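Local coordinates for protein beta-galactosidase (Bacillus circulans subsp. alkalophilus, PDB 3TTY) that hydrolyses terminal beta-galactosidic bonds, with a TIM-barrel glycoside hydrolase domain that binds galactose, and assembles as a trimer, at residues D28-L34 against I362-E368; I50-E54 against W88-Y93; E516-L520 against G544-D548. Numbering follows the deposited sequence.

Contact 1 (D28-L34 against I362-E368)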
# COMPACT_ATOMS: atom_id res chain seq x y z
N ASP A 28 35.99 -11.61 24.97
CA ASP A 28 35.10 -12.61 24.39
C ASP A 28 35.41 -14.00 24.92
O ASP A 28 34.53 -14.68 25.42
CB ASP A 28 35.17 -12.63 22.85
CG ASP A 28 34.77 -11.31 22.22
OD1 ASP A 28 33.98 -10.55 22.82
OD2 ASP A 28 35.26 -11.04 21.11
N MET A 29 36.68 -14.42 24.81
CA MET A 29 37.09 -15.75 25.27
C MET A 29 36.71 -15.94 26.73
O MET A 29 36.17 -16.98 27.11
CB MET A 29 38.60 -15.97 25.11
CG MET A 29 39.13 -15.94 23.68
SD MET A 29 38.19 -16.96 22.52
CE MET A 29 37.22 -15.69 21.71
N ARG A 30 37.00 -14.92 27.55
CA ARG A 30 36.73 -15.00 28.98
C ARG A 30 35.23 -15.21 29.22
O ARG A 30 34.84 -16.10 29.96
CB ARG A 30 37.24 -13.75 29.72
CG ARG A 30 36.98 -13.79 31.23
CD ARG A 30 37.40 -12.49 31.96
NE ARG A 30 36.50 -11.38 31.63
CZ ARG A 30 35.29 -11.21 32.16
NH1 ARG A 30 34.83 -12.07 33.06
NH2 ARG A 30 34.55 -10.18 31.79
N MET A 31 34.41 -14.40 28.57
CA MET A 31 32.95 -14.52 28.72
C MET A 31 32.37 -15.79 28.08
O MET A 31 31.43 -16.38 28.62
CB MET A 31 32.23 -13.24 28.25
CG MET A 31 32.37 -12.07 29.26
SD MET A 31 31.64 -10.46 28.85
CE MET A 31 32.97 -9.71 27.91
N PHE A 32 32.93 -16.23 26.96
CA PHE A 32 32.48 -17.47 26.31
C PHE A 32 32.69 -18.65 27.27
O PHE A 32 31.85 -19.54 27.36
CB PHE A 32 33.19 -17.73 24.96
CG PHE A 32 32.84 -16.71 23.88
CD1 PHE A 32 31.82 -15.79 24.05
CD2 PHE A 32 33.55 -16.69 22.68
CE1 PHE A 32 31.51 -14.86 23.06
CE2 PHE A 32 33.25 -15.76 21.68
CZ PHE A 32 32.23 -14.85 21.87
N ASN A 33 33.81 -18.65 27.99
CA ASN A 33 34.05 -19.71 28.96
C ASN A 33 33.07 -19.66 30.13
O ASN A 33 32.56 -20.68 30.56
CB ASN A 33 35.51 -19.70 29.44
CG ASN A 33 36.48 -20.15 28.35
OD1 ASN A 33 36.25 -21.17 27.67
ND2 ASN A 33 37.57 -19.40 28.17
N LEU A 34 32.80 -18.45 30.64
CA LEU A 34 31.78 -18.27 31.66
C LEU A 34 30.42 -18.82 31.23
O LEU A 34 29.69 -19.38 32.04
CB LEU A 34 31.62 -16.80 32.01
CG LEU A 34 32.79 -16.15 32.74
CD1 LEU A 34 32.44 -14.71 33.13
CD2 LEU A 34 33.16 -16.97 33.97
N ILE A 362 26.96 -11.13 24.43
CA ILE A 362 27.64 -9.96 24.98
C ILE A 362 27.14 -8.69 24.28
O ILE A 362 27.20 -8.59 23.04
CB ILE A 362 29.15 -10.05 24.79
CG1 ILE A 362 29.69 -11.34 25.42
CG2 ILE A 362 29.84 -8.81 25.36
CD1 ILE A 362 31.12 -11.64 24.99
N GLU A 363 26.68 -7.72 25.05
CA GLU A 363 25.97 -6.60 24.45
C GLU A 363 26.72 -5.27 24.63
O GLU A 363 27.92 -5.29 24.87
CB GLU A 363 24.50 -6.61 24.88
CG GLU A 363 23.84 -7.90 24.35
CD GLU A 363 22.35 -8.03 24.63
OE1 GLU A 363 21.56 -7.99 23.66
OE2 GLU A 363 21.97 -8.23 25.80
N HIS A 364 26.05 -4.14 24.43
CA HIS A 364 26.77 -2.88 24.33
C HIS A 364 27.45 -2.48 25.64
O HIS A 364 28.47 -1.80 25.62
CB HIS A 364 25.89 -1.75 23.78
CG HIS A 364 25.47 -1.95 22.35
ND1 HIS A 364 24.22 -1.62 21.88
CD2 HIS A 364 26.14 -2.48 21.30
CE1 HIS A 364 24.14 -1.92 20.60
NE2 HIS A 364 25.29 -2.44 20.22
N VAL A 365 26.90 -2.91 26.77
CA VAL A 365 27.54 -2.69 28.07
C VAL A 365 28.90 -3.36 28.13
O VAL A 365 29.77 -2.92 28.88
CB VAL A 365 26.75 -3.30 29.24
CG1 VAL A 365 27.01 -2.47 30.50
CG2 VAL A 365 25.29 -3.39 28.90
N GLY A 366 29.06 -4.47 27.41
CA GLY A 366 30.34 -5.14 27.30
C GLY A 366 30.78 -5.98 28.49
O GLY A 366 31.96 -6.17 28.68
N HIS A 367 29.84 -6.50 29.27
CA HIS A 367 30.19 -7.37 30.39
C HIS A 367 29.09 -8.38 30.65
O HIS A 367 28.00 -8.29 30.08
CB HIS A 367 30.51 -6.56 31.67
CG HIS A 367 29.31 -5.88 32.26
ND1 HIS A 367 29.27 -4.53 32.54
CD2 HIS A 367 28.10 -6.37 32.63
CE1 HIS A 367 28.10 -4.22 33.05
NE2 HIS A 367 27.37 -5.32 33.12
N GLU A 368 29.36 -9.33 31.54
CA GLU A 368 28.51 -10.51 31.73
C GLU A 368 27.41 -10.29 32.75
O GLU A 368 26.56 -11.16 32.97
CB GLU A 368 29.37 -11.69 32.19
CG GLU A 368 29.98 -11.51 33.58
CD GLU A 368 31.36 -10.89 33.56
OE1 GLU A 368 31.58 -9.93 32.79
OE2 GLU A 368 32.24 -11.39 34.32
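A two-pronged salt bridge closes the outer end of this contact: the guanidinium of Arg-30 meets the carboxylate of Glu-368 with both nitrogens, NH1 to OE2 at 3.0 Å and NH2 to OE1 at 3.1 Å, both nearly straight and close to the guanidinium plane. The setting is the (beta/alpha)8 TIM barrel of the catalytic domain. Residues 28-34 belong to helix 22-35, which follows the first barrel strand, and 362-368 to the long loop between the eighth strand and helix 371-386, so the contact joins the first and last beta-alpha units where the barrel closes. Arg-30 is shared, since its NH2 also pairs with Glu-27 one turn back on the helix.

Beneath the ion pair the contact is apolar. Ile-362 projects at the helix, and its CD1 lies 3.8 Å from both Met-31 CB and Phe-32 CE1; the same methyl passes 3.8 Å from Asp-28 OD1, whose charge is answered by Arg-348. Met-31 stretches between the two ends of the loop segment, and Phe-373 of helix 371-386 packs against it and Leu-34. Between those ends, a type I turn from Glu-363 to Gly-366, closed by Gly-366 N to Glu-363 O at 2.9 Å, swings outward to a second subunit, where His-364 ND1 bonds to Tyr-502 OH of that subunit. Gly-366 has a positive phi of 77°, and the chain then returns to the helix: Met-31 SD sits 3.7 Å from His-367 CA and 3.7 Å from Glu-368 N.

Contact 2 (I50-E54 against W88-Y93)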
# COMPACT_ATOMS: atom_id res chain seq x y z
N ILE A 50 38.92 -10.37 2.98
CA ILE A 50 39.83 -11.36 2.45
C ILE A 50 40.33 -10.96 1.08
O ILE A 50 41.54 -10.97 0.81
CB ILE A 50 39.13 -12.73 2.33
CG1 ILE A 50 38.79 -13.26 3.72
CG2 ILE A 50 40.01 -13.69 1.54
CD1 ILE A 50 37.78 -14.39 3.72
N GLN A 51 39.41 -10.59 0.20
CA GLN A 51 39.80 -10.37 -1.19
C GLN A 51 39.50 -8.95 -1.69
O GLN A 51 38.35 -8.58 -1.89
CB GLN A 51 39.13 -11.41 -2.08
CG GLN A 51 39.61 -11.42 -3.54
CD GLN A 51 38.69 -12.23 -4.44
OE1 GLN A 51 37.81 -12.95 -3.97
NE2 GLN A 51 38.88 -12.10 -5.75
N ARG A 52 40.55 -8.16 -1.90
CA ARG A 52 40.39 -6.75 -2.24
C ARG A 52 40.38 -6.46 -3.75
O ARG A 52 40.11 -5.33 -4.17
CB ARG A 52 41.50 -5.93 -1.58
CG ARG A 52 42.89 -6.35 -2.01
CD ARG A 52 43.80 -5.14 -2.15
NE ARG A 52 44.05 -4.48 -0.87
CZ ARG A 52 44.13 -3.16 -0.69
NH1 ARG A 52 43.96 -2.32 -1.72
NH2 ARG A 52 44.37 -2.68 0.53
N ASP A 53 40.73 -7.47 -4.54
CA ASP A 53 40.69 -7.38 -6.00
C ASP A 53 40.75 -8.79 -6.60
O ASP A 53 40.75 -9.77 -5.86
CB ASP A 53 41.80 -6.46 -6.55
CG ASP A 53 43.20 -7.03 -6.32
OD1 ASP A 53 43.35 -8.27 -6.26
OD2 ASP A 53 44.16 -6.22 -6.21
N GLU A 54 40.82 -8.88 -7.92
CA GLU A 54 40.65 -10.17 -8.59
C GLU A 54 41.74 -11.16 -8.24
O GLU A 54 41.60 -12.37 -8.44
CB GLU A 54 40.59 -9.99 -10.12
CG GLU A 54 39.43 -9.11 -10.59
CD GLU A 54 39.83 -7.66 -10.80
OE1 GLU A 54 40.72 -7.18 -10.07
OE2 GLU A 54 39.26 -7.00 -11.70
N TRP A 88 33.83 -3.73 -4.63
CA TRP A 88 34.64 -3.64 -5.86
C TRP A 88 34.17 -4.63 -6.91
O TRP A 88 34.30 -4.40 -8.12
CB TRP A 88 36.14 -3.83 -5.59
CG TRP A 88 36.54 -5.22 -5.14
CD1 TRP A 88 36.82 -5.60 -3.86
CD2 TRP A 88 36.72 -6.39 -5.96
NE1 TRP A 88 37.16 -6.94 -3.83
CE2 TRP A 88 37.11 -7.44 -5.10
CE3 TRP A 88 36.60 -6.64 -7.33
CZ2 TRP A 88 37.37 -8.73 -5.58
CZ3 TRP A 88 36.86 -7.93 -7.80
CH2 TRP A 88 37.24 -8.95 -6.92
N MET A 89 33.60 -5.74 -6.47
CA MET A 89 33.17 -6.75 -7.41
C MET A 89 31.87 -6.27 -8.07
O MET A 89 31.69 -6.40 -9.29
CB MET A 89 32.98 -8.10 -6.70
CG MET A 89 32.59 -9.24 -7.65
SD MET A 89 32.51 -10.80 -6.79
CE MET A 89 34.22 -11.07 -6.42
N ALA A 90 31.00 -5.68 -7.26
CA ALA A 90 29.77 -5.11 -7.79
C ALA A 90 30.11 -3.96 -8.73
O ALA A 90 29.46 -3.79 -9.76
CB ALA A 90 28.88 -4.63 -6.67
N LYS A 91 31.14 -3.19 -8.40
CA LYS A 91 31.52 -2.06 -9.23
C LYS A 91 32.17 -2.51 -10.55
O LYS A 91 31.78 -2.06 -11.62
CB LYS A 91 32.47 -1.14 -8.47
CG LYS A 91 32.74 0.17 -9.19
CD LYS A 91 34.13 0.19 -9.81
CE LYS A 91 34.33 1.44 -10.67
NZ LYS A 91 35.72 1.52 -11.22
N LYS A 92 33.17 -3.38 -10.45
CA LYS A 92 33.88 -3.84 -11.63
C LYS A 92 33.09 -4.88 -12.44
O LYS A 92 33.21 -4.91 -13.66
CB LYS A 92 35.23 -4.43 -11.24
CG LYS A 92 36.21 -3.42 -10.67
CD LYS A 92 37.33 -4.13 -9.90
CE LYS A 92 38.57 -3.26 -9.78
NZ LYS A 92 38.31 -1.89 -9.23
N TYR A 93 32.31 -5.72 -11.76
CA TYR A 93 31.60 -6.81 -12.45
C TYR A 93 30.11 -6.82 -12.13
O TYR A 93 29.61 -7.66 -11.38
CB TYR A 93 32.25 -8.18 -12.12
CG TYR A 93 33.72 -8.23 -12.46
CD1 TYR A 93 34.16 -8.61 -13.72
CD2 TYR A 93 34.68 -7.87 -11.51
CE1 TYR A 93 35.52 -8.63 -14.04
CE2 TYR A 93 36.02 -7.89 -11.81
CZ TYR A 93 36.44 -8.26 -13.06
OH TYR A 93 37.78 -8.27 -13.33
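Two hydrogen bonds fasten segment 50-54 to helix 87-92, one at Trp-88 near its start and one at Tyr-93 just past its end. The shorter joins Tyr-93 OH to Glu-54 OE2 at 2.5 Å, with the hydroxyl as donor and the carboxylate oxygen near the plane of the ring. In the other, the indole NE1 of Trp-88 gives its hydrogen to the backbone oxygen Gln-51 O at 2.8 Å and 159°. Gln-51 is the residue at which the chain leaves helix 47-50, so its carbonyl is turned to an outside donor. The amide of the same residue braces the loop from within: Gln-51 NE2 bonds to Asp-53 O at 3.0 Å, while its OE1 accepts from Trp-47 NE1.

Both segments belong to the TIM-barrel domain, in the connections that follow the second and third barrel strands, so the contact ties neighbouring beta-alpha units together. Tyr-124 of helix 119-135 packs against Gln-51, Glu-54 and Met-89.

Trp-88 is the centre of the packing. With chi1 near +60° (p), its ring lies under the loop backbone, and Asp-53 CA makes a CH-pi contact, 3.8 Å from the centroid of the six-membered ring and 17° off its normal. Arg-52 C lies over the same indole, 3.3 Å from Trp-88 NE1. The CA-to-CB bond of Asp-53 points away from Trp-88, and its OD1 accepts from Val-55 N. Farther along, Glu-54 CG approaches Trp-88 CZ3 at 4.0 Å, and the aliphatic part of Lys-92 brings its CD to 3.9 Å from Glu-54 OE2. At the subunit boundary, Arg-52 packs on Tyr-192 and Trp-88 on Glu-196 of a second subunit.

Contact 3 (E516-L520 against G544-D548)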
# COMPACT_ATOMS: atom_id res chain seq x y z
N GLU A 516 -18.26 -28.74 -7.35
CA GLU A 516 -17.88 -27.33 -7.45
C GLU A 516 -17.44 -26.81 -6.09
O GLU A 516 -17.74 -27.41 -5.06
CB GLU A 516 -19.02 -26.46 -8.00
CG GLU A 516 -20.28 -26.45 -7.14
CD GLU A 516 -21.40 -25.65 -7.77
OE1 GLU A 516 -22.45 -25.48 -7.13
OE2 GLU A 516 -21.23 -25.20 -8.93
N ILE A 517 -16.72 -25.69 -6.08
CA ILE A 517 -16.24 -25.16 -4.82
C ILE A 517 -16.72 -23.72 -4.62
O ILE A 517 -16.71 -22.90 -5.55
CB ILE A 517 -14.69 -25.27 -4.70
CG1 ILE A 517 -14.26 -25.20 -3.23
CG2 ILE A 517 -14.00 -24.22 -5.57
CD1 ILE A 517 -12.79 -25.52 -2.99
N ASP A 518 -17.17 -23.42 -3.40
CA ASP A 518 -17.71 -22.11 -3.06
C ASP A 518 -16.79 -21.31 -2.13
O ASP A 518 -16.43 -21.77 -1.05
CB ASP A 518 -19.08 -22.29 -2.41
CG ASP A 518 -19.77 -20.97 -2.14
OD1 ASP A 518 -19.63 -20.06 -2.99
OD2 ASP A 518 -20.42 -20.85 -1.08
N ALA A 519 -16.43 -20.10 -2.56
CA ALA A 519 -15.62 -19.21 -1.73
C ALA A 519 -16.50 -18.32 -0.85
O ALA A 519 -17.37 -17.61 -1.35
CB ALA A 519 -14.71 -18.35 -2.61
N LEU A 520 -16.29 -18.37 0.46
CA LEU A 520 -17.05 -17.52 1.37
C LEU A 520 -16.45 -16.12 1.48
O LEU A 520 -15.22 -15.96 1.58
CB LEU A 520 -17.15 -18.16 2.77
CG LEU A 520 -17.76 -19.57 2.80
CD1 LEU A 520 -18.02 -20.01 4.23
CD2 LEU A 520 -19.04 -19.63 1.96
N GLY A 544 -15.35 -22.64 7.38
CA GLY A 544 -15.25 -21.43 6.60
C GLY A 544 -14.25 -21.42 5.45
O GLY A 544 -13.69 -22.45 5.08
N ILE A 545 -14.06 -20.23 4.90
CA ILE A 545 -13.11 -19.99 3.83
C ILE A 545 -13.57 -20.60 2.51
O ILE A 545 -14.01 -19.87 1.62
CB ILE A 545 -11.70 -20.44 4.20
CG1 ILE A 545 -11.33 -19.89 5.58
CG2 ILE A 545 -10.70 -19.97 3.15
CD1 ILE A 545 -9.86 -20.08 5.95
N LEU A 546 -13.49 -21.92 2.37
CA LEU A 546 -14.00 -22.56 1.17
C LEU A 546 -14.90 -23.74 1.51
O LEU A 546 -14.66 -24.45 2.48
CB LEU A 546 -12.86 -23.02 0.25
CG LEU A 546 -12.11 -21.92 -0.52
CD1 LEU A 546 -10.63 -22.26 -0.68
CD2 LEU A 546 -12.76 -21.64 -1.86
N CYS A 547 -15.93 -23.96 0.70
CA CYS A 547 -16.82 -25.09 0.88
C CYS A 547 -16.88 -25.90 -0.40
O CYS A 547 -17.39 -25.42 -1.41
CB CYS A 547 -18.23 -24.64 1.28
SG CYS A 547 -18.36 -23.88 2.93
N ASP A 548 -16.36 -27.12 -0.36
CA ASP A 548 -16.50 -28.04 -1.48
C ASP A 548 -17.90 -28.64 -1.49
O ASP A 548 -18.38 -29.10 -0.46
CB ASP A 548 -15.47 -29.17 -1.35
CG ASP A 548 -14.55 -29.25 -2.55
OD1 ASP A 548 -14.84 -28.57 -3.56
OD2 ASP A 548 -13.55 -30.00 -2.48
O HOH W 1 -12.98 -17.44 0.80
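Leu-520, Ile-517 and Cys-547 bury the most surface here, and they frame a two-stranded antiparallel sheet made by strands 512-519 and 546-552 in the trimerisation domain. The short strand axes approach to 4.6 Å, with their directions 159° apart.

Ile-517 pairs with Asp-548 at a non-hydrogen-bonded position, their CA atoms 4.4 Å apart. Its side chain shares a face with Ala-519 and Leu-546: Ile-517 CD1 reaches Leu-546 CD2 at 4.0 Å, and Ala-519 CB lies 3.9 Å from that same methyl. Ile-517 CG1 also packs 3.4 Å from Asp-548 OD1, while OD2 of this aspartate bonds to Tyr-584.

Cys-547 is on the reverse face with Asp-518, its hydrogen-bonded partner: Asp-518 N to Cys-547 O and Cys-547 N to Asp-518 O are both 2.8 Å. Tyr-566 covers this face, touching Cys-547 and Leu-520 and hydrogen-bonding Asp-518 OD2. Asp-518 OD1 instead forms a salt bridge with Arg-323 of a third subunit, and Glu-516 does so with Arg-371 of that subunit, so this strand takes part directly in the trimer interface.

Leu-520 carries the pairing past the strand end. Its N bonds to Ile-545 O at 3.0 Å, and its CD1 lies 3.9 Å from Gly-544 CA and 4.1 Å from Cys-547 SG. Opposite it the chain turns a corner at Ile-545, whose phi of 71° divides strand 540-544, in a mixed sheet, from 546-552. At this corner one water donates to both Leu-520 O and Ile-545 O, 2.8 Å from each.

How the contacts relate
Contacts 1 and 2 both belong to the TIM-barrel domain and lie partly buried towards its periphery, about 35 Å apart between centres. Each sets a loop against a helix: contact 1 joins the first and last beta-alpha units, and contact 2 the second and third. Contact 3 is more buried and lies in the trimerisation domain, about 56 Å from contact 1 and 55 Å from contact 2 between centres, and across the chain's centre from contact 1. Its bonding is backbone to backbone, whereas contact 1 relies on a charged pair over apolar packing and contact 2 on an indole and a phenol. All three reach subunit boundaries: contacts 1 and 2 meet the second subunit, contact 3 the third.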